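Local structure of toll-like receptor 6, Variable lymphocyte receptor B (Mus musculus, 3A79) at residues B[76-81]-B[100-105]; B[70-75]-B[94-99]; B[147-152]-B[170-175]; B[134-139]-B[156-161]. The protein probably senses microbial lipopeptides together with TLR2, here as an engineered fusion of its ectodomain with part of a hagfish variable lymphocyte receptor. One frame throughout, in Å; residues are numbered along the deposited sequence.

Interaction 1. Residues B[76-81]-B[100-105]; sequences SELRVL and QDLEYL
Val80 and Tyr104 are brought together by matching first torsions: CG1 of Val80 is anti to its backbone N (chi1 172°), and so is CG of Tyr104 (chi1 176°). Val80 CG2, anti to the carbonyl carbon, rests 3.8 Å from Tyr104 CB, while Val80 CG1 approaches the ring obliquely near CD2. A beta-branched valine and a tyrosine both suit an extended strand, and the tyrosine ring goes on to stack with His125. Leu81 and Leu105 occupy the opposite face of the strand pair, side by side and pointing the same way, with Leu81 CD2 3.8 Å from Leu105 CD1; Leu102 CD1 closes against Leu81 CB. Purely apolar leucines fit this buried side.

Arg79 O is gripped by two amides, Glu103 N at 2.8 Å on a lone pair in the carbonyl plane, and Tyr104 N at 2.9 Å nearly along the C=O axis. Leu81 N then bonds to Tyr104 O at 2.8 Å. The edge of the Arg79 guanidinium faces Glu103, but NH1 and OE1 are 4.3 Å apart, beyond a salt bridge. Parallel strands with leucines turned inward are the hallmark of the leucine-rich repeat solenoid, here in the Toll-like receptor 6 part.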
loop_
_atom_site.group_PDB
_atom_site.type_symbol
_atom_site.label_atom_id
_atom_site.label_comp_id
_atom_site.label_asym_id
_atom_site.label_seq_id
_atom_site.Cartn_x
_atom_site.Cartn_y
_atom_site.Cartn_z
ATOM N N SER B 76 46.968 -29.019 19.255
ATOM C CA SER B 76 48.177 -28.234 19.035
ATOM C C SER B 76 48.077 -27.230 17.893
ATOM O O SER B 76 48.889 -26.308 17.805
ATOM C CB SER B 76 49.378 -29.156 18.789
ATOM O OG SER B 76 49.538 -29.428 17.405
ATOM N N GLU B 77 47.085 -27.398 17.027
ATOM C CA GLU B 77 46.989 -26.586 15.816
ATOM C C GLU B 77 45.947 -25.487 15.937
ATOM O O GLU B 77 45.771 -24.700 15.010
ATOM C CB GLU B 77 46.620 -27.470 14.628
ATOM C CG GLU B 77 47.439 -27.215 13.389
ATOM C CD GLU B 77 48.611 -28.167 13.293
ATOM O OE1 GLU B 77 48.554 -29.065 12.426
ATOM O OE2 GLU B 77 49.572 -28.033 14.092
ATOM N N LEU B 78 45.261 -25.452 17.079
ATOM C CA LEU B 78 44.136 -24.545 17.314
ATOM C C LEU B 78 44.480 -23.085 17.036
ATOM O O LEU B 78 45.460 -22.570 17.563
ATOM C CB LEU B 78 43.629 -24.694 18.755
ATOM C CG LEU B 78 42.267 -24.053 19.017
ATOM C CD1 LEU B 78 41.310 -24.502 17.944
ATOM C CD2 LEU B 78 41.727 -24.433 20.373
ATOM N N ARG B 79 43.678 -22.432 16.199
ATOM C CA ARG B 79 43.833 -21.009 15.939
ATOM C C ARG B 79 42.690 -20.260 16.598
ATOM O O ARG B 79 42.869 -19.179 17.156
ATOM C CB ARG B 79 43.803 -20.704 14.443
ATOM C CG ARG B 79 44.962 -21.232 13.616
ATOM C CD ARG B 79 44.808 -20.773 12.155
ATOM N NE ARG B 79 43.593 -21.291 11.500
ATOM C CZ ARG B 79 42.451 -20.611 11.338
ATOM N NH1 ARG B 79 42.343 -19.365 11.791
ATOM N NH2 ARG B 79 41.410 -21.183 10.725
ATOM N N VAL B 80 41.508 -20.844 16.528
ATOM C CA VAL B 80 40.303 -20.189 17.005
ATOM C C VAL B 80 39.610 -21.018 18.077
ATOM O O VAL B 80 39.423 -22.222 17.920
ATOM C CB VAL B 80 39.335 -19.946 15.839
ATOM C CG1 VAL B 80 37.988 -19.437 16.338
ATOM C CG2 VAL B 80 39.981 -19.007 14.816
ATOM N N LEU B 81 39.255 -20.370 19.181
ATOM C CA LEU B 81 38.502 -21.021 20.246
ATOM C C LEU B 81 37.398 -20.076 20.691
ATOM O O LEU B 81 37.670 -19.009 21.221
ATOM C CB LEU B 81 39.418 -21.379 21.420
ATOM C CG LEU B 81 38.764 -21.851 22.722
ATOM C CD1 LEU B 81 38.185 -23.252 22.597
ATOM C CD2 LEU B 81 39.779 -21.788 23.858
ATOM N N GLN B 100 50.331 -23.049 20.764
ATOM C CA GLN B 100 51.213 -22.000 20.262
ATOM C C GLN B 100 50.646 -21.202 19.083
ATOM O O GLN B 100 51.279 -20.267 18.608
ATOM C CB GLN B 100 52.547 -22.618 19.813
ATOM C CG GLN B 100 53.248 -23.469 20.854
ATOM C CD GLN B 100 53.788 -22.637 22.007
ATOM O OE1 GLN B 100 53.656 -21.408 22.021
ATOM N NE2 GLN B 100 54.404 -23.306 22.982
ATOM N N ASP B 101 49.475 -21.569 18.586
ATOM C CA ASP B 101 49.005 -20.975 17.346
ATOM C C ASP B 101 47.706 -20.219 17.552
ATOM O O ASP B 101 47.161 -19.626 16.613
ATOM C CB ASP B 101 48.805 -22.057 16.280
ATOM C CG ASP B 101 50.115 -22.530 15.665
ATOM O OD1 ASP B 101 51.165 -21.902 15.932
ATOM O OD2 ASP B 101 50.090 -23.530 14.913
ATOM N N LEU B 102 47.214 -20.243 18.788
ATOM C CA LEU B 102 45.917 -19.662 19.098
ATOM C C LEU B 102 45.909 -18.153 18.856
ATOM O O LEU B 102 46.648 -17.398 19.515
ATOM C CB LEU B 102 45.524 -19.996 20.539
ATOM C CG LEU B 102 44.126 -19.568 20.997
ATOM C CD1 LEU B 102 43.022 -20.373 20.325
ATOM C CD2 LEU B 102 44.037 -19.695 22.505
ATOM N N GLU B 103 45.086 -17.713 17.906
ATOM C CA GLU B 103 44.981 -16.282 17.633
ATOM C C GLU B 103 43.625 -15.641 17.942
ATOM O O GLU B 103 43.531 -14.420 18.077
ATOM C CB GLU B 103 45.431 -15.946 16.213
ATOM C CG GLU B 103 45.001 -16.905 15.150
ATOM C CD GLU B 103 45.853 -16.759 13.904
ATOM O OE1 GLU B 103 45.306 -16.374 12.847
ATOM O OE2 GLU B 103 47.079 -17.004 13.988
ATOM N N TYR B 104 42.583 -16.451 18.068
ATOM C CA TYR B 104 41.265 -15.916 18.389
ATOM C C TYR B 104 40.688 -16.657 19.589
ATOM O O TYR B 104 40.444 -17.861 19.540
ATOM C CB TYR B 104 40.353 -15.978 17.159
ATOM C CG TYR B 104 38.914 -15.544 17.340
ATOM C CD1 TYR B 104 38.346 -14.584 16.510
ATOM C CD2 TYR B 104 38.104 -16.131 18.308
ATOM C CE1 TYR B 104 37.009 -14.202 16.656
ATOM C CE2 TYR B 104 36.775 -15.756 18.472
ATOM C CZ TYR B 104 36.227 -14.795 17.644
ATOM O OH TYR B 104 34.900 -14.449 17.817
ATOM N N LEU B 105 40.497 -15.919 20.676
ATOM C CA LEU B 105 39.928 -16.455 21.901
ATOM C C LEU B 105 38.767 -15.568 22.344
ATOM O O LEU B 105 38.943 -14.372 22.561
ATOM C CB LEU B 105 41.004 -16.530 22.988
ATOM C CG LEU B 105 40.573 -16.855 24.420
ATOM C CD1 LEU B 105 39.597 -18.002 24.433
ATOM C CD2 LEU B 105 41.786 -17.173 25.283
#

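Interaction 2. Residues B[70-75]-B[94-99]; sequences PDISFL and HVFLFN
Ile72 and Asn99 set their side chains at about a right angle, and the amide of Asn99 reaches across to the isoleucine's own backbone. Asn99 ND2 donates to Ile72 O at 3.1 Å from above the carbonyl plane, 37° out of it. Leu75 N, closing the type I turn from Ile72 to Leu75, reaches the same oxygen from the opposite face. An alanine in place of Asn99 would probably leave Ile72 O without its cross-loop donor and the two turns less firmly tied.

Ile72 has CG1 between its backbone N and carbonyl carbon (chi1 45°), and its CD1 lies 3.8 Å from Val95 CG1. Val95 CG1 in turn sits over the centre of one face of the Phe96 ring. Isoleucine and valine fill this buried spot with apolar branches; asparagine suits its place because its amide N-H can serve a backbone carbonyl of the neighbouring turn. Nearer the surface, Ser73 O lies 3.7 Å from Phe98 CB, while Ser73 OG bonds to Met69 O. Both loops belong to the Toll-like receptor 6 part: residues 70-75 lead from strand 56-58 to strand 80-82; the loop of Phe96, which packs on Leu67, Leu102 and Met120, leads from strand 90-91 to strand 104-106.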
loop_
_atom_site.group_PDB
_atom_site.type_symbol
_atom_site.label_atom_id
_atom_site.label_comp_id
_atom_site.label_asym_id
_atom_site.label_seq_id
_atom_site.Cartn_x
_atom_site.Cartn_y
_atom_site.Cartn_z
ATOM N N PRO B 70 44.927 -29.945 30.455
ATOM C CA PRO B 70 44.713 -31.232 29.787
ATOM C C PRO B 70 43.427 -31.226 28.975
ATOM O O PRO B 70 43.199 -32.175 28.234
ATOM C CB PRO B 70 44.598 -32.227 30.951
ATOM C CG PRO B 70 45.181 -31.532 32.130
ATOM C CD PRO B 70 44.904 -30.078 31.923
ATOM N N ASP B 71 42.614 -30.180 29.118
ATOM C CA ASP B 71 41.382 -30.034 28.340
ATOM C C ASP B 71 41.635 -29.622 26.890
ATOM O O ASP B 71 40.834 -29.954 26.014
ATOM C CB ASP B 71 40.432 -29.014 28.982
ATOM C CG ASP B 71 39.704 -29.565 30.188
ATOM O OD1 ASP B 71 40.225 -30.516 30.809
ATOM O OD2 ASP B 71 38.614 -29.041 30.512
ATOM N N ILE B 72 42.728 -28.891 26.646
ATOM C CA ILE B 72 43.064 -28.421 25.293
ATOM C C ILE B 72 44.517 -28.663 24.850
ATOM O O ILE B 72 44.898 -28.265 23.749
ATOM C CB ILE B 72 42.754 -26.914 25.093
ATOM C CG1 ILE B 72 43.252 -26.112 26.291
ATOM C CG2 ILE B 72 41.259 -26.654 24.818
ATOM C CD1 ILE B 72 43.298 -24.656 26.014
ATOM N N SER B 73 45.317 -29.313 25.695
ATOM C CA SER B 73 46.710 -29.652 25.369
ATOM C C SER B 73 46.881 -30.236 23.971
ATOM O O SER B 73 47.787 -29.848 23.234
ATOM C CB SER B 73 47.274 -30.674 26.364
ATOM O OG SER B 73 47.133 -30.261 27.712
ATOM N N PHE B 74 46.016 -31.189 23.628
ATOM C CA PHE B 74 46.149 -31.993 22.407
ATOM C C PHE B 74 45.864 -31.239 21.101
ATOM O O PHE B 74 46.366 -31.622 20.040
ATOM C CB PHE B 74 45.255 -33.239 22.492
ATOM C CG PHE B 74 43.788 -32.923 22.604
ATOM C CD1 PHE B 74 42.966 -32.990 21.493
ATOM C CD2 PHE B 74 43.236 -32.535 23.818
ATOM C CE1 PHE B 74 41.624 -32.686 21.589
ATOM C CE2 PHE B 74 41.891 -32.228 23.921
ATOM C CZ PHE B 74 41.086 -32.302 22.805
ATOM N N LEU B 75 45.055 -30.184 21.169
ATOM C CA LEU B 75 44.696 -29.426 19.975
ATOM C C LEU B 75 45.813 -28.466 19.598
ATOM O O LEU B 75 45.625 -27.256 19.599
ATOM C CB LEU B 75 43.400 -28.657 20.208
ATOM C CG LEU B 75 42.223 -29.543 20.598
ATOM C CD1 LEU B 75 41.271 -28.833 21.539
ATOM C CD2 LEU B 75 41.505 -30.021 19.348
ATOM N N HIS B 94 47.975 -19.778 31.240
ATOM C CA HIS B 94 49.061 -20.740 31.054
ATOM C C HIS B 94 48.457 -22.041 30.531
ATOM O O HIS B 94 49.101 -22.831 29.834
ATOM C CB HIS B 94 49.829 -20.965 32.361
ATOM C CG HIS B 94 51.027 -21.853 32.211
ATOM N ND1 HIS B 94 52.189 -21.436 31.597
ATOM C CD2 HIS B 94 51.241 -23.136 32.590
ATOM C CE1 HIS B 94 53.068 -22.423 31.605
ATOM N NE2 HIS B 94 52.518 -23.467 32.201
ATOM N N VAL B 95 47.196 -22.242 30.879
ATOM C CA VAL B 95 46.405 -23.345 30.369
ATOM C C VAL B 95 46.605 -23.575 28.858
ATOM O O VAL B 95 46.601 -24.714 28.399
ATOM C CB VAL B 95 44.924 -23.099 30.722
ATOM C CG1 VAL B 95 44.004 -23.418 29.551
ATOM C CG2 VAL B 95 44.554 -23.838 32.014
ATOM N N PHE B 96 46.803 -22.497 28.099
ATOM C CA PHE B 96 47.028 -22.586 26.652
ATOM C C PHE B 96 48.488 -22.862 26.258
ATOM O O PHE B 96 48.899 -22.550 25.135
ATOM C CB PHE B 96 46.580 -21.299 25.954
ATOM C CG PHE B 96 45.150 -20.940 26.193
ATOM C CD1 PHE B 96 44.821 -19.850 26.972
ATOM C CD2 PHE B 96 44.135 -21.679 25.632
ATOM C CE1 PHE B 96 43.503 -19.504 27.192
ATOM C CE2 PHE B 96 42.808 -21.346 25.855
ATOM C CZ PHE B 96 42.494 -20.254 26.637
ATOM N N LEU B 97 49.270 -23.447 27.163
ATOM C CA LEU B 97 50.706 -23.583 26.923
ATOM C C LEU B 97 51.029 -24.243 25.583
ATOM O O LEU B 97 51.964 -23.832 24.901
ATOM C CB LEU B 97 51.403 -24.317 28.076
ATOM C CG LEU B 97 52.852 -24.795 27.855
ATOM C CD1 LEU B 97 53.749 -23.737 27.218
ATOM C CD2 LEU B 97 53.473 -25.298 29.153
ATOM N N PHE B 98 50.246 -25.246 25.195
ATOM C CA PHE B 98 50.589 -26.052 24.021
ATOM C C PHE B 98 49.871 -25.642 22.725
ATOM O O PHE B 98 50.163 -26.174 21.645
ATOM C CB PHE B 98 50.418 -27.550 24.318
ATOM C CG PHE B 98 51.402 -28.085 25.330
ATOM C CD1 PHE B 98 51.027 -28.274 26.654
ATOM C CD2 PHE B 98 52.706 -28.392 24.959
ATOM C CE1 PHE B 98 51.932 -28.766 27.595
ATOM C CE2 PHE B 98 53.617 -28.881 25.892
ATOM C CZ PHE B 98 53.226 -29.070 27.212
ATOM N N ASN B 99 48.953 -24.690 22.833
ATOM C CA ASN B 99 48.337 -24.089 21.659
ATOM C C ASN B 99 49.109 -22.827 21.237
ATOM O O ASN B 99 48.623 -21.699 21.347
ATOM C CB ASN B 99 46.865 -23.769 21.925
ATOM C CG ASN B 99 46.196 -24.790 22.832
ATOM O OD1 ASN B 99 46.527 -24.920 24.007
ATOM N ND2 ASN B 99 45.235 -25.507 22.285
#

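Interaction 3. Residues B[147-152]-B[170-175]; sequences KLTFLG and HLSCIL
Thr149 O is gripped by two backbone amides of the facing segment, Ser172 N at 2.8 Å on a lone pair and Cys173 N at 3.1 Å, both in the carbonyl plane. The pair opens two neighbouring parallel strands of the leucine-rich repeat solenoid, within the Toll-like receptor 6 part of the chain. The chain turns a corner at Ser172, consistent with two consecutive amides converging on one oxygen. Beyond it the pairing becomes regular: Leu151 N bonds to Cys173 O at 2.8 Å and nearly straight (174°), and Leu175 N bonds to Leu151 O.

Phe150 carries the side-chain contact on one face. Its CG is anti to the backbone N (chi1 174°), and its CD1 lies 3.7 Å from Cys173 CB. Cys173 SG is 5.0 Å from the ring centroid and 50° off its normal, an oblique sulfur-aromatic contact. Farther along, Phe150 and Leu175 run side by side. The ring also stacks with His125 of strand 125-127, on the other flank of strand 150-154. An alanine at Phe150 would probably leave Cys173 and Leu175 without their aromatic neighbour and His125 without its stacking partner. Glycine suits position 152, because a side chain there would be crowded by the Phe150 ring.

On the other, buried face lie Leu151 and Ile174, apolar groups suited to the interior, with Leu148 and Leu171 packing just before them in the chain; Ile174 packs on Leu199 and on strand 190-196. Leu171 sends CD2 obliquely across Leu148, whose CG and CD2 each lie 4.1 Å from it.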
loop_
_atom_site.group_PDB
_atom_site.type_symbol
_atom_site.label_atom_id
_atom_site.label_comp_id
_atom_site.label_asym_id
_atom_site.label_seq_id
_atom_site.Cartn_x
_atom_site.Cartn_y
_atom_site.Cartn_z
ATOM N N LYS B 147 50.651 -8.423 18.497
ATOM C CA LYS B 147 49.789 -8.815 17.371
ATOM C C LYS B 147 48.301 -8.502 17.611
ATOM O O LYS B 147 47.471 -8.670 16.707
ATOM C CB LYS B 147 49.964 -10.310 17.024
ATOM C CG LYS B 147 51.153 -10.673 16.087
ATOM C CD LYS B 147 51.295 -12.221 15.938
ATOM C CE LYS B 147 52.712 -12.710 15.519
ATOM N NZ LYS B 147 53.671 -13.051 16.659
ATOM N N LEU B 148 47.976 -8.024 18.812
ATOM C CA LEU B 148 46.579 -7.847 19.226
ATOM C C LEU B 148 45.827 -6.782 18.441
ATOM O O LEU B 148 46.309 -5.662 18.284
ATOM C CB LEU B 148 46.483 -7.529 20.718
ATOM C CG LEU B 148 45.036 -7.536 21.220
ATOM C CD1 LEU B 148 44.481 -8.934 21.107
ATOM C CD2 LEU B 148 44.909 -7.014 22.655
ATOM N N THR B 149 44.630 -7.129 17.975
ATOM C CA THR B 149 43.832 -6.204 17.175
ATOM C C THR B 149 42.402 -5.989 17.710
ATOM O O THR B 149 41.827 -4.892 17.602
ATOM C CB THR B 149 43.817 -6.627 15.696
ATOM O OG1 THR B 149 43.912 -5.461 14.880
ATOM C CG2 THR B 149 42.551 -7.409 15.339
ATOM N N PHE B 150 41.836 -7.030 18.304
ATOM C CA PHE B 150 40.541 -6.899 18.947
ATOM C C PHE B 150 40.662 -7.157 20.439
ATOM O O PHE B 150 41.185 -8.192 20.856
ATOM C CB PHE B 150 39.549 -7.876 18.338
ATOM C CG PHE B 150 38.224 -7.902 19.031
ATOM C CD1 PHE B 150 37.101 -7.372 18.418
ATOM C CD2 PHE B 150 38.100 -8.463 20.295
ATOM C CE1 PHE B 150 35.883 -7.396 19.047
ATOM C CE2 PHE B 150 36.878 -8.492 20.936
ATOM C CZ PHE B 150 35.766 -7.959 20.309
ATOM N N LEU B 151 40.165 -6.212 21.233
ATOM C CA LEU B 151 40.170 -6.339 22.684
ATOM C C LEU B 151 38.779 -6.085 23.253
ATOM O O LEU B 151 38.170 -5.059 22.978
ATOM C CB LEU B 151 41.184 -5.379 23.292
ATOM C CG LEU B 151 41.310 -5.462 24.810
ATOM C CD1 LEU B 151 41.385 -6.914 25.241
ATOM C CD2 LEU B 151 42.525 -4.693 25.279
ATOM N N GLY B 152 38.278 -7.037 24.033
ATOM C CA GLY B 152 36.945 -6.944 24.593
ATOM C C GLY B 152 37.031 -6.982 26.100
ATOM O O GLY B 152 37.607 -7.902 26.668
ATOM N N HIS B 170 48.392 -1.501 17.762
ATOM C CA HIS B 170 47.590 -0.973 16.667
ATOM C C HIS B 170 46.211 -1.650 16.631
ATOM O O HIS B 170 45.879 -2.438 15.736
ATOM C CB HIS B 170 48.362 -1.037 15.343
ATOM C CG HIS B 170 49.552 -0.124 15.306
ATOM N ND1 HIS B 170 50.775 -0.467 15.844
ATOM C CD2 HIS B 170 49.698 1.134 14.820
ATOM C CE1 HIS B 170 51.624 0.533 15.682
ATOM N NE2 HIS B 170 50.997 1.516 15.063
ATOM N N LEU B 171 45.424 -1.312 17.645
ATOM C CA LEU B 171 44.113 -1.887 17.854
ATOM C C LEU B 171 43.106 -1.476 16.784
ATOM O O LEU B 171 43.178 -0.369 16.237
ATOM C CB LEU B 171 43.592 -1.478 19.228
ATOM C CG LEU B 171 44.285 -2.104 20.431
ATOM C CD1 LEU B 171 43.821 -1.394 21.678
ATOM C CD2 LEU B 171 43.995 -3.600 20.509
ATOM N N SER B 172 42.159 -2.376 16.511
ATOM C CA SER B 172 41.070 -2.121 15.573
ATOM C C SER B 172 39.698 -2.073 16.252
ATOM O O SER B 172 38.841 -1.262 15.878
ATOM C CB SER B 172 41.073 -3.152 14.451
ATOM O OG SER B 172 41.860 -2.700 13.370
ATOM N N CYS B 173 39.478 -2.938 17.240
ATOM C CA CYS B 173 38.273 -2.811 18.050
ATOM C C CYS B 173 38.549 -2.937 19.537
ATOM O O CYS B 173 39.244 -3.849 19.979
ATOM C CB CYS B 173 37.174 -3.799 17.628
ATOM S SG CYS B 173 35.516 -3.368 18.300
ATOM N N ILE B 174 38.009 -1.984 20.290
ATOM C CA ILE B 174 37.899 -2.078 21.735
ATOM C C ILE B 174 36.420 -2.174 22.070
ATOM O O ILE B 174 35.662 -1.216 21.923
ATOM C CB ILE B 174 38.528 -0.860 22.459
ATOM C CG1 ILE B 174 40.038 -0.833 22.222
ATOM C CG2 ILE B 174 38.233 -0.904 23.961
ATOM C CD1 ILE B 174 40.799 -0.097 23.279
ATOM N N LEU B 175 36.001 -3.359 22.479
ATOM C CA LEU B 175 34.640 -3.545 22.925
ATOM C C LEU B 175 34.658 -3.451 24.440
ATOM O O LEU B 175 35.437 -4.137 25.096
ATOM C CB LEU B 175 34.091 -4.898 22.464
ATOM C CG LEU B 175 32.720 -5.166 23.078
ATOM C CD1 LEU B 175 31.691 -4.212 22.512
ATOM C CD2 LEU B 175 32.297 -6.575 22.877
#

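Interaction 4. Residues B[134-139]-B[156-161]; sequences DVLPVC and AKFRQL
Neither segment forms a regular helix or strand; the backbones run close where Asp134 faces Ala156 and Val135 faces Lys157, and then part. Asp134 O takes a good bond from Ala156 N at 2.9 Å, the donor tilted 33° from the carbonyl plane, and a weak one from Lys157 N at 3.3 Å. Asp134 CG, anti to the backbone N (chi1 -152°), carries the carboxylate toward the extended lysine chain: OD2 is 3.7 Å from Lys157 CE but 4.4 Å from NZ, beyond a salt bridge, though the opposite charges probably attract weakly.

Both segments are loops that follow strands of the leucine-rich repeat solenoid, in the Toll-like receptor 6 part, and the disulfide from Cys139 to Cys117 ties down the far end of 134-139. Leucine and phenylalanine suit the solenoid's apolar interior. Leu136 meets the Phe158 ring at its edge, CD2 lying in the ring plane and CD1 3.8 Å from CE2; both side chains pack on Leu176 and Leu191. Val135 offers a compact apolar surface to Arg159, the two side chains crossing at about a right angle with CG2 3.6 Å from NH2. Arg159 NH2 also makes a long, weak ion pair with Asp162.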
loop_
_atom_site.group_PDB
_atom_site.type_symbol
_atom_site.label_atom_id
_atom_site.label_comp_id
_atom_site.label_asym_id
_atom_site.label_seq_id
_atom_site.Cartn_x
_atom_site.Cartn_y
_atom_site.Cartn_z
ATOM N N ASP B 134 35.576 -6.919 38.477
ATOM C CA ASP B 134 35.517 -5.747 39.329
ATOM C C ASP B 134 36.145 -4.592 38.556
ATOM O O ASP B 134 35.474 -3.617 38.206
ATOM C CB ASP B 134 36.309 -6.017 40.613
ATOM C CG ASP B 134 35.798 -5.221 41.808
ATOM O OD1 ASP B 134 36.313 -5.434 42.929
ATOM O OD2 ASP B 134 34.880 -4.389 41.634
ATOM N N VAL B 135 37.438 -4.717 38.274
ATOM C CA VAL B 135 38.154 -3.686 37.539
ATOM C C VAL B 135 38.823 -4.246 36.282
ATOM O O VAL B 135 39.274 -5.392 36.268
ATOM C CB VAL B 135 39.195 -2.979 38.439
ATOM C CG1 VAL B 135 40.561 -3.644 38.319
ATOM C CG2 VAL B 135 39.277 -1.497 38.077
ATOM N N LEU B 136 38.862 -3.437 35.226
ATOM C CA LEU B 136 39.518 -3.799 33.966
ATOM C C LEU B 136 40.757 -4.694 34.140
ATOM O O LEU B 136 41.766 -4.244 34.665
ATOM C CB LEU B 136 39.905 -2.520 33.225
ATOM C CG LEU B 136 39.126 -2.097 31.978
ATOM C CD1 LEU B 136 37.797 -2.848 31.827
ATOM C CD2 LEU B 136 38.946 -0.571 31.926
ATOM N N PRO B 137 40.692 -5.955 33.663
ATOM C CA PRO B 137 41.704 -7.005 33.873
ATOM C C PRO B 137 42.993 -6.854 33.054
ATOM O O PRO B 137 43.775 -7.800 33.000
ATOM C CB PRO B 137 40.992 -8.278 33.400
ATOM C CG PRO B 137 39.597 -7.877 33.065
ATOM C CD PRO B 137 39.620 -6.428 32.777
ATOM N N VAL B 138 43.201 -5.705 32.425
ATOM C CA VAL B 138 44.387 -5.468 31.614
ATOM C C VAL B 138 45.617 -5.269 32.487
ATOM O O VAL B 138 45.790 -4.201 33.075
ATOM C CB VAL B 138 44.213 -4.205 30.763
ATOM C CG1 VAL B 138 45.468 -3.931 29.935
ATOM C CG2 VAL B 138 42.990 -4.338 29.877
ATOM N N CYS B 139 46.472 -6.291 32.571
ATOM C CA CYS B 139 47.709 -6.196 33.349
ATOM C C CYS B 139 48.829 -5.589 32.506
ATOM O O CYS B 139 48.679 -5.408 31.303
ATOM C CB CYS B 139 48.166 -7.567 33.859
ATOM S SG CYS B 139 47.046 -8.525 34.910
ATOM N N ALA B 156 33.357 -2.730 36.407
ATOM C CA ALA B 156 32.406 -1.952 37.190
ATOM C C ALA B 156 33.039 -0.655 37.736
ATOM O O ALA B 156 32.341 0.242 38.231
ATOM C CB ALA B 156 31.854 -2.803 38.319
ATOM N N LYS B 157 34.361 -0.564 37.633
ATOM C CA LYS B 157 35.099 0.601 38.096
ATOM C C LYS B 157 36.110 1.009 37.042
ATOM O O LYS B 157 36.737 0.152 36.427
ATOM C CB LYS B 157 35.884 0.272 39.364
ATOM C CG LYS B 157 35.091 -0.053 40.607
ATOM C CD LYS B 157 36.069 -0.113 41.775
ATOM C CE LYS B 157 35.606 -1.012 42.909
ATOM N NZ LYS B 157 36.677 -1.115 43.947
ATOM N N PHE B 158 36.314 2.310 36.870
ATOM C CA PHE B 158 37.336 2.786 35.939
ATOM C C PHE B 158 38.285 3.859 36.507
ATOM O O PHE B 158 37.844 4.840 37.108
ATOM C CB PHE B 158 36.671 3.249 34.639
ATOM C CG PHE B 158 35.825 2.191 33.999
ATOM C CD1 PHE B 158 34.461 2.136 34.233
ATOM C CD2 PHE B 158 36.400 1.222 33.188
ATOM C CE1 PHE B 158 33.680 1.142 33.652
ATOM C CE2 PHE B 158 35.625 0.230 32.607
ATOM C CZ PHE B 158 34.266 0.191 32.840
ATOM N N ARG B 159 39.592 3.657 36.335
ATOM C CA ARG B 159 40.566 4.707 36.648
ATOM C C ARG B 159 41.282 5.158 35.379
ATOM O O ARG B 159 41.380 4.400 34.423
ATOM C CB ARG B 159 41.565 4.264 37.717
ATOM C CG ARG B 159 41.028 4.305 39.139
ATOM C CD ARG B 159 40.160 3.098 39.434
ATOM N NE ARG B 159 40.798 1.854 39.001
ATOM C CZ ARG B 159 41.793 1.249 39.650
ATOM N NH1 ARG B 159 42.285 1.781 40.773
ATOM N NH2 ARG B 159 42.304 0.114 39.172
ATOM N N GLN B 160 41.774 6.392 35.365
ATOM C CA GLN B 160 42.216 6.996 34.110
ATOM C C GLN B 160 43.168 6.092 33.351
ATOM O O GLN B 160 43.121 5.996 32.127
ATOM C CB GLN B 160 42.874 8.360 34.337
ATOM C CG GLN B 160 42.989 9.164 33.048
ATOM C CD GLN B 160 44.063 10.240 33.094
ATOM O OE1 GLN B 160 44.926 10.237 33.973
ATOM N NE2 GLN B 160 44.014 11.165 32.130
ATOM N N LEU B 161 44.021 5.409 34.098
ATOM C CA LEU B 161 45.166 4.731 33.516
ATOM C C LEU B 161 44.987 3.237 33.255
ATOM O O LEU B 161 45.950 2.563 32.919
ATOM C CB LEU B 161 46.380 4.946 34.419
ATOM C CG LEU B 161 47.042 6.310 34.319
ATOM C CD1 LEU B 161 48.411 6.237 34.963
ATOM C CD2 LEU B 161 47.156 6.703 32.868
#

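How the interactions relate
Interactions 1 and 2 are consecutive: 70-75 runs into 76-81 and 94-99 into 100-105, centres about 10 Å apart. Phe96 of interaction 2 links them: its CZ packs on Leu105 CD2 and its CE2 lies 3.7 Å from Leu81 CD2. Interactions 3 and 4 lie close in sequence, their segments alternating, with centres about 17 Å apart and no touch. Interactions 1 and 3 involve the parallel strands; their nearest atoms are about 6 Å apart, and His125 on the intervening strand stacks with both Tyr104 and Phe150. Interactions 2 and 4 lie in loops, centres about 28 Å apart. The nearby sugars are glycans attached to the protein itself, one about 5 Å from the His170 side chain.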